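Local coordinates for arginase, mitochondrial (Medicago truncatula, PDB 6VSS), which uses two manganese ions per subunit to hydrolyse L-arginine to urea and L-ornithine, and also converts agmatine to putrescine, at residues L174-D188 with L257-D271. Numbering follows the deposited sequence.
Sequences LGGAVDILHFDAHPD and LGEGVKGVYVSIDVD. With MN (manganese (II) ion), chain I; MN (manganese (II) ion), chain J.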
loop_
_atom_site.group_PDB
_atom_site.type_symbol
_atom_site.label_atom_id
_atom_site.label_comp_id
_atom_site.label_asym_id
_atom_site.label_seq_id
_atom_site.Cartn_x
_atom_site.Cartn_y
_atom_site.Cartn_z
ATOM N N LEU B 174 44.819 4.020 9.403
ATOM C CA LEU B 174 45.677 2.882 8.969
ATOM C C LEU B 174 47.045 3.420 8.571
ATOM O O LEU B 174 47.988 2.630 8.586
ATOM C CB LEU B 174 45.027 2.077 7.847
ATOM C CG LEU B 174 43.811 1.252 8.272
ATOM C CD1 LEU B 174 43.366 0.285 7.186
ATOM C CD2 LEU B 174 44.100 0.489 9.537
ATOM N N GLY B 175 47.115 4.713 8.278
ATOM C CA GLY B 175 48.296 5.401 7.733
ATOM C C GLY B 175 48.484 5.180 6.241
ATOM O O GLY B 175 49.621 5.125 5.818
ATOM N N GLY B 176 47.443 5.071 5.420
ATOM C CA GLY B 176 47.671 5.049 3.961
ATOM C C GLY B 176 46.428 4.746 3.167
ATOM O O GLY B 176 45.366 4.837 3.737
ATOM N N ALA B 177 46.592 4.407 1.883
ATOM C CA ALA B 177 45.477 4.296 0.927
ATOM C C ALA B 177 44.775 2.947 1.135
ATOM O O ALA B 177 45.383 2.016 1.690
ATOM C CB ALA B 177 45.983 4.455 -0.464
ATOM N N VAL B 178 43.518 2.859 0.758
ATOM C CA VAL B 178 42.781 1.580 0.759
ATOM C C VAL B 178 42.322 1.403 -0.676
ATOM O O VAL B 178 42.329 2.410 -1.421
ATOM C CB VAL B 178 41.608 1.600 1.778
ATOM C CG1 VAL B 178 42.115 1.814 3.179
ATOM C CG2 VAL B 178 40.565 2.654 1.462
ATOM N N ASP B 179 41.955 0.190 -1.071
ATOM C CA ASP B 179 41.209 -0.032 -2.338
ATOM C C ASP B 179 39.742 -0.057 -1.949
ATOM O O ASP B 179 39.487 -0.537 -0.875
ATOM C CB ASP B 179 41.632 -1.315 -3.055
ATOM C CG ASP B 179 43.028 -1.315 -3.687
ATOM O OD1 ASP B 179 43.584 -0.217 -3.945
ATOM O OD2 ASP B 179 43.540 -2.429 -3.961
ATOM N N ILE B 180 38.845 0.399 -2.822
ATOM C CA ILE B 180 37.390 0.433 -2.543
ATOM C C ILE B 180 36.623 -0.363 -3.587
ATOM O O ILE B 180 36.864 -0.235 -4.777
ATOM C CB ILE B 180 36.864 1.865 -2.438
ATOM C CG1 ILE B 180 37.605 2.673 -1.371
ATOM C CG2 ILE B 180 35.344 1.848 -2.245
ATOM C CD1 ILE B 180 37.142 4.081 -1.282
ATOM N N LEU B 181 35.711 -1.168 -3.100
ATOM C CA LEU B 181 34.693 -1.843 -3.909
ATOM C C LEU B 181 33.412 -1.124 -3.551
ATOM O O LEU B 181 33.110 -1.075 -2.347
ATOM C CB LEU B 181 34.594 -3.312 -3.516
ATOM C CG LEU B 181 33.414 -4.025 -4.166
ATOM C CD1 LEU B 181 33.480 -3.912 -5.676
ATOM C CD2 LEU B 181 33.407 -5.483 -3.702
ATOM N N HIS B 182 32.781 -0.502 -4.546
ATOM C CA HIS B 182 31.676 0.452 -4.359
ATOM C C HIS B 182 30.536 -0.049 -5.227
ATOM O O HIS B 182 30.713 -0.092 -6.462
ATOM C CB HIS B 182 32.185 1.854 -4.657
ATOM C CG HIS B 182 31.122 2.887 -4.883
ATOM N ND1 HIS B 182 31.278 3.912 -5.810
ATOM C CD2 HIS B 182 29.943 3.107 -4.264
ATOM C CE1 HIS B 182 30.236 4.718 -5.731
ATOM N NE2 HIS B 182 29.392 4.223 -4.806
ATOM N N PHE B 183 29.432 -0.438 -4.614
ATOM C CA PHE B 183 28.166 -0.789 -5.308
ATOM C C PHE B 183 27.266 0.438 -5.332
ATOM O O PHE B 183 26.975 1.004 -4.295
ATOM C CB PHE B 183 27.468 -1.960 -4.631
ATOM C CG PHE B 183 28.271 -3.235 -4.641
ATOM C CD1 PHE B 183 29.114 -3.550 -3.583
ATOM C CD2 PHE B 183 28.105 -4.184 -5.636
ATOM C CE1 PHE B 183 29.821 -4.746 -3.542
ATOM C CE2 PHE B 183 28.842 -5.373 -5.614
ATOM C CZ PHE B 183 29.708 -5.630 -4.581
ATOM N N ASP B 184 26.815 0.811 -6.513
ATOM C CA ASP B 184 25.958 2.006 -6.645
ATOM C C ASP B 184 25.279 2.026 -8.020
ATOM O O ASP B 184 25.886 1.563 -8.952
ATOM C CB ASP B 184 26.840 3.218 -6.406
ATOM C CG ASP B 184 26.102 4.386 -5.796
ATOM O OD1 ASP B 184 24.888 4.577 -6.060
ATOM O OD2 ASP B 184 26.733 5.003 -4.965
ATOM N N ALA B 185 24.090 2.603 -8.155
ATOM C CA ALA B 185 23.556 3.050 -9.466
ATOM C C ALA B 185 24.348 4.263 -9.985
ATOM O O ALA B 185 24.368 4.474 -11.245
ATOM C CB ALA B 185 22.088 3.354 -9.369
ATOM N N HIS B 186 25.005 5.014 -9.097
ATOM C CA HIS B 186 25.476 6.399 -9.348
ATOM C C HIS B 186 26.945 6.457 -9.004
ATOM O O HIS B 186 27.358 5.911 -8.002
ATOM C CB HIS B 186 24.755 7.441 -8.474
ATOM C CG HIS B 186 23.274 7.303 -8.469
ATOM N ND1 HIS B 186 22.565 6.645 -7.437
ATOM C CD2 HIS B 186 22.366 7.709 -9.394
ATOM C CE1 HIS B 186 21.271 6.647 -7.804
ATOM N NE2 HIS B 186 21.117 7.310 -8.979
ATOM N N PRO B 187 27.816 7.013 -9.864
ATOM C CA PRO B 187 29.239 7.021 -9.525
ATOM C C PRO B 187 29.562 7.802 -8.239
ATOM O O PRO B 187 30.639 7.608 -7.697
ATOM C CB PRO B 187 29.914 7.634 -10.764
ATOM C CG PRO B 187 28.914 7.416 -11.909
ATOM C CD PRO B 187 27.541 7.461 -11.245
ATOM N N ASP B 188 28.728 8.763 -7.856
ATOM C CA ASP B 188 29.006 9.690 -6.735
ATOM C C ASP B 188 30.385 10.346 -6.885
ATOM O O ASP B 188 31.017 10.582 -5.863
ATOM C CB ASP B 188 28.916 8.972 -5.400
ATOM C CG ASP B 188 27.509 8.535 -5.021
ATOM O OD1 ASP B 188 26.564 8.955 -5.736
ATOM O OD2 ASP B 188 27.388 7.839 -3.984
ATOM N N LEU B 257 41.667 -7.273 -4.081
ATOM C CA LEU B 257 41.859 -5.826 -3.846
ATOM C C LEU B 257 42.816 -5.683 -2.687
ATOM O O LEU B 257 42.946 -6.630 -1.933
ATOM C CB LEU B 257 40.525 -5.118 -3.566
ATOM C CG LEU B 257 39.549 -4.942 -4.742
ATOM C CD1 LEU B 257 38.361 -4.052 -4.341
ATOM C CD2 LEU B 257 40.195 -4.323 -5.953
ATOM N N GLY B 258 43.441 -4.523 -2.574
ATOM C CA GLY B 258 44.184 -4.144 -1.369
ATOM C C GLY B 258 45.638 -4.603 -1.421
ATOM O O GLY B 258 46.384 -4.242 -0.505
ATOM N N GLU B 259 46.059 -5.351 -2.432
ATOM C CA GLU B 259 47.451 -5.880 -2.421
ATOM C C GLU B 259 48.414 -4.696 -2.535
ATOM O O GLU B 259 48.408 -4.011 -3.593
ATOM C CB GLU B 259 47.627 -6.990 -3.455
ATOM C CG GLU B 259 46.839 -8.256 -3.080
ATOM C CD GLU B 259 47.221 -9.554 -3.797
ATOM O OE1 GLU B 259 48.297 -10.139 -3.456
ATOM O OE2 GLU B 259 46.440 -10.000 -4.687
ATOM N N GLY B 260 49.142 -4.434 -1.447
ATOM C CA GLY B 260 50.206 -3.409 -1.352
ATOM C C GLY B 260 49.675 -2.072 -0.847
ATOM O O GLY B 260 50.409 -1.079 -0.939
ATOM N N VAL B 261 48.421 -1.993 -0.383
ATOM C CA VAL B 261 47.966 -0.766 0.325
ATOM C C VAL B 261 47.442 -1.248 1.666
ATOM O O VAL B 261 47.690 -2.395 1.999
ATOM C CB VAL B 261 46.949 0.063 -0.480
ATOM C CG1 VAL B 261 47.576 0.692 -1.702
ATOM C CG2 VAL B 261 45.714 -0.750 -0.876
ATOM N N LYS B 262 46.745 -0.420 2.424
ATOM C CA LYS B 262 46.472 -0.725 3.844
ATOM C C LYS B 262 45.273 -1.668 3.947
ATOM O O LYS B 262 45.022 -2.193 5.040
ATOM C CB LYS B 262 46.304 0.602 4.578
ATOM C CG LYS B 262 47.530 1.497 4.538
ATOM C CD LYS B 262 48.739 0.766 5.096
ATOM C CE LYS B 262 50.033 1.556 5.082
ATOM N NZ LYS B 262 51.199 0.641 5.174
ATOM N N GLY B 263 44.543 -1.892 2.862
ATOM C CA GLY B 263 43.442 -2.865 2.856
ATOM C C GLY B 263 42.294 -2.399 1.984
ATOM O O GLY B 263 42.510 -1.494 1.118
ATOM N N VAL B 264 41.129 -3.021 2.217
ATOM C CA VAL B 264 39.940 -2.938 1.329
ATOM C C VAL B 264 38.760 -2.369 2.124
ATOM O O VAL B 264 38.422 -2.927 3.205
ATOM C CB VAL B 264 39.594 -4.303 0.697
ATOM C CG1 VAL B 264 38.404 -4.177 -0.253
ATOM C CG2 VAL B 264 40.802 -4.894 -0.059
ATOM N N TYR B 265 38.113 -1.345 1.569
ATOM C CA TYR B 265 36.842 -0.775 2.104
ATOM C C TYR B 265 35.690 -1.097 1.143
ATOM O O TYR B 265 35.895 -0.912 -0.100
ATOM C CB TYR B 265 37.002 0.727 2.283
ATOM C CG TYR B 265 35.799 1.365 2.909
ATOM C CD1 TYR B 265 34.731 1.836 2.145
ATOM C CD2 TYR B 265 35.727 1.477 4.282
ATOM C CE1 TYR B 265 33.635 2.440 2.752
ATOM C CE2 TYR B 265 34.668 2.121 4.887
ATOM C CZ TYR B 265 33.602 2.560 4.128
ATOM O OH TYR B 265 32.567 3.136 4.787
ATOM N N VAL B 266 34.558 -1.570 1.670
ATOM C CA VAL B 266 33.396 -2.003 0.837
ATOM C C VAL B 266 32.195 -1.103 1.109
ATOM O O VAL B 266 31.659 -1.145 2.190
ATOM C CB VAL B 266 33.023 -3.475 1.038
ATOM C CG1 VAL B 266 31.855 -3.842 0.124
ATOM C CG2 VAL B 266 34.207 -4.406 0.761
ATOM N N SER B 267 31.804 -0.290 0.141
ATOM C CA SER B 267 30.689 0.673 0.267
ATOM C C SER B 267 29.504 0.136 -0.543
ATOM O O SER B 267 29.626 -0.010 -1.787
ATOM C CB SER B 267 31.133 2.004 -0.203
ATOM O OG SER B 267 30.042 2.924 -0.191
ATOM N N ILE B 268 28.417 -0.208 0.100
ATOM C CA ILE B 268 27.205 -0.712 -0.617
ATOM C C ILE B 268 26.106 0.363 -0.593
ATOM O O ILE B 268 25.490 0.605 0.509
ATOM C CB ILE B 268 26.744 -2.049 -0.033
ATOM C CG1 ILE B 268 27.956 -2.960 0.247
ATOM C CG2 ILE B 268 25.694 -2.653 -0.972
ATOM C CD1 ILE B 268 27.656 -4.374 0.646
ATOM N N ASP B 269 25.833 0.983 -1.753
ATOM C CA ASP B 269 24.615 1.816 -1.911
ATOM C C ASP B 269 23.444 0.887 -2.307
ATOM O O ASP B 269 23.562 0.154 -3.267
ATOM C CB ASP B 269 24.915 2.988 -2.835
ATOM C CG ASP B 269 23.746 3.940 -3.057
ATOM O OD1 ASP B 269 22.594 3.469 -2.865
ATOM O OD2 ASP B 269 23.989 5.056 -3.564
ATOM N N VAL B 270 22.406 0.813 -1.464
ATOM C CA VAL B 270 21.214 -0.070 -1.662
ATOM C C VAL B 270 20.610 0.208 -3.051
ATOM O O VAL B 270 20.053 -0.738 -3.621
ATOM C CB VAL B 270 20.168 0.124 -0.549
ATOM C CG1 VAL B 270 18.925 -0.759 -0.775
ATOM C CG2 VAL B 270 20.769 -0.170 0.816
ATOM N N ASP B 271 20.744 1.432 -3.585
ATOM C CA ASP B 271 20.179 1.767 -4.929
ATOM C C ASP B 271 21.010 1.140 -6.035
ATOM O O ASP B 271 20.449 1.156 -7.133
ATOM C CB ASP B 271 19.908 3.238 -5.238
ATOM C CG ASP B 271 21.110 4.128 -5.450
ATOM O OD1 ASP B 271 22.206 3.668 -5.686
ATOM O OD2 ASP B 271 20.919 5.288 -5.293
HETATM MN MN MN I . 23.107 5.738 -5.369
HETATM MN MN MN J . 25.708 6.475 -3.805
HETATM O O HOH W 1 24.493 7.392 -5.199
#
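D179 N donates to G263 O and D179 O accepts from Y265 N, opening a parallel ladder in which L181 and F183 likewise spend both their N-H and C=O on segment 257-271, down to D269 N on F183 O at 2.8 Å. With CG anti to its carbonyl carbon (chi1 -70°), D179 turns OD2 to G258 N, which meets it on the anti side, 29° out of plane, at a modelled 2.5 Å, short for such a bond; R214 adds a salt bridge. With an alanine here, G258 N would probably lose its acceptor, R214 this carboxylate, and the G258-V261 turn its tie to strand 178-183. These are neighbouring central strands of the arginase alpha/beta fold, and the dimanganese site sits at their C-terminal ends. D269 OD2 bridges both ions, at 2.1 and 2.2 Å; D184 bridges too, one oxygen to each, its carboxylate turned 63° from that of D269. H186 ND1 and both D271 oxygens hold one manganese, E285 being the outside polar partner of H186; D188 OD2 and H160 serve the other. Second-shell H182 gives NE2 to D184 OD2 at 2.8 Å and ND1 to Q218. D271 N reaches D269 OD1 in an Asx turn, and A185 N meets D271 OD1 from above the carboxylate plane. The water joining the ions donates to D188 OD1.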